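PDB 5W5P: tail fiber protein from Acinetobacter phage AM24, which probably recognises, and may depolymerise, the capsular polysaccharide of Acinetobacter baumannii as a trimeric phage tailspike. Local coordinates for residues 448-460 and 611-623. Residues are numbered along the deposited sequence; the frame is centred on the assembly and turned at random.
Sequences EARVTFDLSRKEF and NSGASVAGQIYPT
With CG turned opposite its carbonyl carbon (chi1 -66°) and an extended chain from CG to NE, Arg450 passes obliquely across Val616, its CG 3.7 Å from Val616 CG1, a methyl that also lies over one face of the guanidinium. Lys458 sends CG away from its own backbone N (chi1 -171°) and bends at the last torsion, laying CD 3.6 Å from Thr623 OG1 and bringing NZ to the C-terminal carboxylate, a salt bridge of 3.6 Å to Thr623 OXT. Water 1 sits in the guanidinium plane, 2.8 Å from Arg450 NH1, and ties it to Asn611 N; Arg450 NH2 is hydrogen-bonded to Leu395 O of a neighbouring subunit. Thr452 rests CG2 3.8 Å from Ala617 CA. Strand 451-461 is, within its own chain, the outermost strand of an antiparallel sheet of the C-terminal domain that follows the parallel beta-helix, and the chain's last residues run over one face of it. The Pro622 ring wedges between Asp454 and Ser456, its CD 3.6 Å from Asp454 CG. Asp454 OD2 lies 2.7 Å from water 3 and forms a salt bridge with Arg438 of the same neighbouring subunit, joining this buried seam to the trimer interface. Thr623 OG1 is hydrogen-bonded to Glu475 on strand 470-477.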
loop_
_atom_site.group_PDB
_atom_site.type_symbol
_atom_site.label_atom_id
_atom_site.label_comp_id
_atom_site.label_asym_id
_atom_site.label_seq_id
_atom_site.Cartn_x
_atom_site.Cartn_y
_atom_site.Cartn_z
ATOM N N GLU A 448 -5.846 20.444 13.397
ATOM C CA GLU A 448 -4.947 20.317 14.540
ATOM C C GLU A 448 -5.000 21.540 15.452
ATOM O O GLU A 448 -4.519 21.475 16.589
ATOM C CB GLU A 448 -3.521 20.065 14.047
ATOM C CG GLU A 448 -3.402 18.802 13.182
ATOM C CD GLU A 448 -1.969 18.361 12.939
ATOM O OE1 GLU A 448 -1.036 19.169 13.137
ATOM O OE2 GLU A 448 -1.777 17.194 12.546
ATOM N N ALA A 449 -5.558 22.652 14.977
ATOM C CA ALA A 449 -5.822 23.810 15.816
ATOM C C ALA A 449 -7.222 23.776 16.411
ATOM O O ALA A 449 -7.701 24.804 16.898
ATOM C CB ALA A 449 -5.612 25.105 15.025
ATOM N N ARG A 450 -7.882 22.616 16.371
ATOM C CA ARG A 450 -9.213 22.435 16.952
ATOM C C ARG A 450 -10.244 23.358 16.305
ATOM O O ARG A 450 -11.191 23.803 16.959
ATOM C CB ARG A 450 -9.187 22.626 18.474
ATOM C CG ARG A 450 -8.393 21.556 19.210
ATOM C CD ARG A 450 -7.884 22.059 20.545
ATOM N NE ARG A 450 -6.841 21.194 21.082
ATOM C CZ ARG A 450 -6.898 20.592 22.266
ATOM N NH1 ARG A 450 -7.950 20.757 23.056
ATOM N NH2 ARG A 450 -5.897 19.820 22.662
ATOM N N VAL A 451 -10.064 23.652 15.018
ATOM C CA VAL A 451 -11.010 24.440 14.237
ATOM C C VAL A 451 -11.832 23.487 13.384
ATOM O O VAL A 451 -11.275 22.609 12.710
ATOM C CB VAL A 451 -10.280 25.472 13.360
ATOM C CG1 VAL A 451 -11.257 26.177 12.437
ATOM C CG2 VAL A 451 -9.528 26.481 14.228
ATOM N N THR A 452 -13.156 23.647 13.417
ATOM C CA THR A 452 -14.060 22.795 12.655
ATOM C C THR A 452 -15.069 23.656 11.906
ATOM O O THR A 452 -15.468 24.728 12.372
ATOM C CB THR A 452 -14.793 21.780 13.561
ATOM O OG1 THR A 452 -15.718 21.008 12.783
ATOM C CG2 THR A 452 -15.546 22.491 14.681
ATOM N N PHE A 453 -15.475 23.174 10.735
ATOM C CA PHE A 453 -16.371 23.902 9.850
ATOM C C PHE A 453 -17.723 23.207 9.776
ATOM O O PHE A 453 -17.815 21.977 9.832
ATOM C CB PHE A 453 -15.776 24.030 8.444
ATOM C CG PHE A 453 -14.631 24.990 8.366
ATOM C CD1 PHE A 453 -13.380 24.634 8.840
ATOM C CD2 PHE A 453 -14.805 26.254 7.826
ATOM C CE1 PHE A 453 -12.322 25.517 8.776
ATOM C CE2 PHE A 453 -13.746 27.148 7.756
ATOM C CZ PHE A 453 -12.503 26.779 8.232
ATOM N N ASP A 454 -18.775 24.013 9.665
ATOM C CA ASP A 454 -20.131 23.504 9.545
ATOM C C ASP A 454 -20.873 24.347 8.523
ATOM O O ASP A 454 -20.410 25.411 8.111
ATOM C CB ASP A 454 -20.869 23.516 10.888
ATOM C CG ASP A 454 -21.785 22.322 11.056
ATOM O OD1 ASP A 454 -22.381 21.883 10.050
ATOM O OD2 ASP A 454 -21.907 21.824 12.192
ATOM N N LEU A 455 -22.040 23.861 8.112
ATOM C CA LEU A 455 -22.782 24.515 7.047
ATOM C C LEU A 455 -24.207 23.981 7.025
ATOM O O LEU A 455 -24.472 22.860 7.468
ATOM C CB LEU A 455 -22.103 24.315 5.684
ATOM C CG LEU A 455 -22.257 22.981 4.944
ATOM C CD1 LEU A 455 -21.832 23.126 3.488
ATOM C CD2 LEU A 455 -21.452 21.889 5.622
ATOM N N SER A 456 -25.120 24.808 6.518
ATOM C CA SER A 456 -26.515 24.417 6.389
ATOM C C SER A 456 -27.204 25.360 5.414
ATOM O O SER A 456 -26.773 26.496 5.213
ATOM C CB SER A 456 -27.233 24.432 7.742
ATOM O OG SER A 456 -27.906 25.666 7.944
ATOM N N ARG A 457 -28.280 24.867 4.805
ATOM C CA ARG A 457 -29.170 25.685 3.992
ATOM C C ARG A 457 -30.563 25.607 4.599
ATOM O O ARG A 457 -31.070 24.511 4.861
ATOM C CB ARG A 457 -29.185 25.231 2.526
ATOM C CG ARG A 457 -27.983 25.724 1.712
ATOM C CD ARG A 457 -27.977 25.184 0.275
ATOM N NE ARG A 457 -27.934 23.720 0.211
ATOM C CZ ARG A 457 -27.416 23.019 -0.798
ATOM N NH1 ARG A 457 -26.879 23.632 -1.844
ATOM N NH2 ARG A 457 -27.435 21.693 -0.764
ATOM N N LYS A 458 -31.162 26.771 4.850
ATOM C CA LYS A 458 -32.484 26.858 5.450
ATOM C C LYS A 458 -33.267 27.973 4.775
ATOM O O LYS A 458 -32.727 29.048 4.497
ATOM C CB LYS A 458 -32.408 27.111 6.966
ATOM C CG LYS A 458 -33.754 27.000 7.672
ATOM C CD LYS A 458 -33.611 26.924 9.181
ATOM C CE LYS A 458 -34.808 26.223 9.804
ATOM N NZ LYS A 458 -34.664 24.739 9.679
ATOM N N GLU A 459 -34.540 27.705 4.509
ATOM C CA GLU A 459 -35.441 28.679 3.916
ATOM C C GLU A 459 -36.243 29.358 5.022
ATOM O O GLU A 459 -36.785 28.683 5.902
ATOM C CB GLU A 459 -36.367 28.001 2.905
ATOM C CG GLU A 459 -37.639 28.757 2.607
ATOM C CD GLU A 459 -38.615 27.943 1.786
ATOM O OE1 GLU A 459 -39.579 27.406 2.372
ATOM O OE2 GLU A 459 -38.427 27.848 0.556
ATOM N N PHE A 460 -36.292 30.689 4.986
ATOM C CA PHE A 460 -37.053 31.494 5.944
ATOM C C PHE A 460 -38.108 32.267 5.159
ATOM O O PHE A 460 -37.857 33.383 4.697
ATOM C CB PHE A 460 -36.145 32.449 6.735
ATOM C CG PHE A 460 -35.134 31.753 7.600
ATOM C CD1 PHE A 460 -35.442 31.400 8.902
ATOM C CD2 PHE A 460 -33.871 31.457 7.109
ATOM C CE1 PHE A 460 -34.512 30.758 9.696
ATOM C CE2 PHE A 460 -32.937 30.816 7.899
ATOM C CZ PHE A 460 -33.258 30.465 9.192
ATOM N N ASN A 611 -11.129 25.388 24.258
ATOM C CA ASN A 611 -11.702 25.880 25.509
ATOM C C ASN A 611 -10.857 25.321 26.650
ATOM O O ASN A 611 -9.704 24.922 26.460
ATOM C CB ASN A 611 -13.194 25.516 25.616
ATOM C CG ASN A 611 -13.454 24.022 25.485
ATOM O OD1 ASN A 611 -12.568 23.199 25.716
ATOM N ND2 ASN A 611 -14.683 23.669 25.122
ATOM N N SER A 612 -11.428 25.294 27.857
ATOM C CA SER A 612 -10.724 24.781 29.026
ATOM C C SER A 612 -10.676 23.261 29.072
ATOM O O SER A 612 -9.935 22.707 29.893
ATOM C CB SER A 612 -11.375 25.305 30.307
ATOM O OG SER A 612 -11.020 26.655 30.540
ATOM N N GLY A 613 -11.448 22.579 28.228
ATOM C CA GLY A 613 -11.474 21.138 28.186
ATOM C C GLY A 613 -10.746 20.580 26.977
ATOM O O GLY A 613 -9.982 21.267 26.296
ATOM N N ALA A 614 -11.006 19.302 26.713
ATOM C CA ALA A 614 -10.362 18.593 25.619
ATOM C C ALA A 614 -11.188 18.613 24.341
ATOM O O ALA A 614 -11.011 17.740 23.488
ATOM C CB ALA A 614 -10.057 17.150 26.031
ATOM N N SER A 615 -12.070 19.595 24.181
ATOM C CA SER A 615 -12.915 19.651 22.997
ATOM C C SER A 615 -12.081 19.982 21.765
ATOM O O SER A 615 -11.319 20.955 21.757
ATOM C CB SER A 615 -14.022 20.689 23.181
ATOM O OG SER A 615 -14.777 20.847 21.989
ATOM N N VAL A 616 -12.220 19.165 20.722
ATOM C CA VAL A 616 -11.579 19.443 19.445
ATOM C C VAL A 616 -12.569 19.916 18.387
ATOM O O VAL A 616 -12.138 20.520 17.391
ATOM C CB VAL A 616 -10.787 18.220 18.934
ATOM C CG1 VAL A 616 -9.515 18.040 19.752
ATOM C CG2 VAL A 616 -11.644 16.967 18.984
ATOM N N ALA A 617 -13.868 19.679 18.569
ATOM C CA ALA A 617 -14.897 20.164 17.650
ATOM C C ALA A 617 -16.070 20.714 18.455
ATOM O O ALA A 617 -16.822 19.946 19.064
ATOM C CB ALA A 617 -15.364 19.054 16.710
ATOM N N GLY A 618 -16.243 22.036 18.441
ATOM C CA GLY A 618 -17.402 22.649 19.062
ATOM C C GLY A 618 -18.711 22.182 18.452
ATOM O O GLY A 618 -18.863 22.146 17.228
ATOM N N GLN A 619 -19.677 21.834 19.296
ATOM C CA GLN A 619 -20.905 21.200 18.840
ATOM C C GLN A 619 -22.024 22.200 18.527
ATOM O O GLN A 619 -23.184 21.792 18.405
ATOM C CB GLN A 619 -21.375 20.172 19.872
ATOM C CG GLN A 619 -20.511 18.915 19.924
ATOM C CD GLN A 619 -20.225 18.332 18.543
ATOM O OE1 GLN A 619 -21.080 17.682 17.933
ATOM N NE2 GLN A 619 -19.015 18.560 18.050
ATOM N N ILE A 620 -21.707 23.493 18.407
ATOM C CA ILE A 620 -22.653 24.431 17.811
ATOM C C ILE A 620 -22.736 24.159 16.313
ATOM O O ILE A 620 -21.737 23.796 15.674
ATOM C CB ILE A 620 -22.242 25.888 18.097
ATOM C CG1 ILE A 620 -23.361 26.857 17.703
ATOM C CG2 ILE A 620 -20.955 26.256 17.365
ATOM C CD1 ILE A 620 -24.398 27.054 18.789
ATOM N N TYR A 621 -23.931 24.310 15.743
ATOM C CA TYR A 621 -24.126 23.991 14.334
ATOM C C TYR A 621 -25.320 24.769 13.806
ATOM O O TYR A 621 -26.237 25.084 14.574
ATOM C CB TYR A 621 -24.336 22.480 14.125
ATOM C CG TYR A 621 -25.611 21.933 14.725
ATOM C CD1 TYR A 621 -25.662 21.556 16.058
ATOM C CD2 TYR A 621 -26.762 21.789 13.959
ATOM C CE1 TYR A 621 -26.821 21.049 16.615
ATOM C CE2 TYR A 621 -27.932 21.288 14.510
ATOM C CZ TYR A 621 -27.953 20.917 15.839
ATOM O OH TYR A 621 -29.106 20.413 16.397
ATOM N N PRO A 622 -25.343 25.090 12.511
ATOM C CA PRO A 622 -26.510 25.756 11.925
ATOM C C PRO A 622 -27.558 24.748 11.485
ATOM O O PRO A 622 -27.247 23.658 11.001
ATOM C CB PRO A 622 -25.908 26.491 10.722
ATOM C CG PRO A 622 -24.781 25.600 10.287
ATOM C CD PRO A 622 -24.267 24.891 11.522
ATOM N N THR A 623 -28.821 25.122 11.660
ATOM C CA THR A 623 -29.932 24.233 11.332
ATOM C C THR A 623 -30.409 24.445 9.903
ATOM O O THR A 623 -29.967 25.369 9.222
ATOM C CB THR A 623 -31.117 24.435 12.283
ATOM O OG1 THR A 623 -31.773 25.670 11.970
ATOM C CG2 THR A 623 -30.641 24.469 13.721
ATOM O OXT THR A 623 -31.245 23.694 9.401
HETATM O O HOH W 1 -10.201 22.407 23.616
HETATM O O HOH W 2 -7.072 19.780 26.146
HETATM O O HOH W 3 -20.706 21.837 14.661
#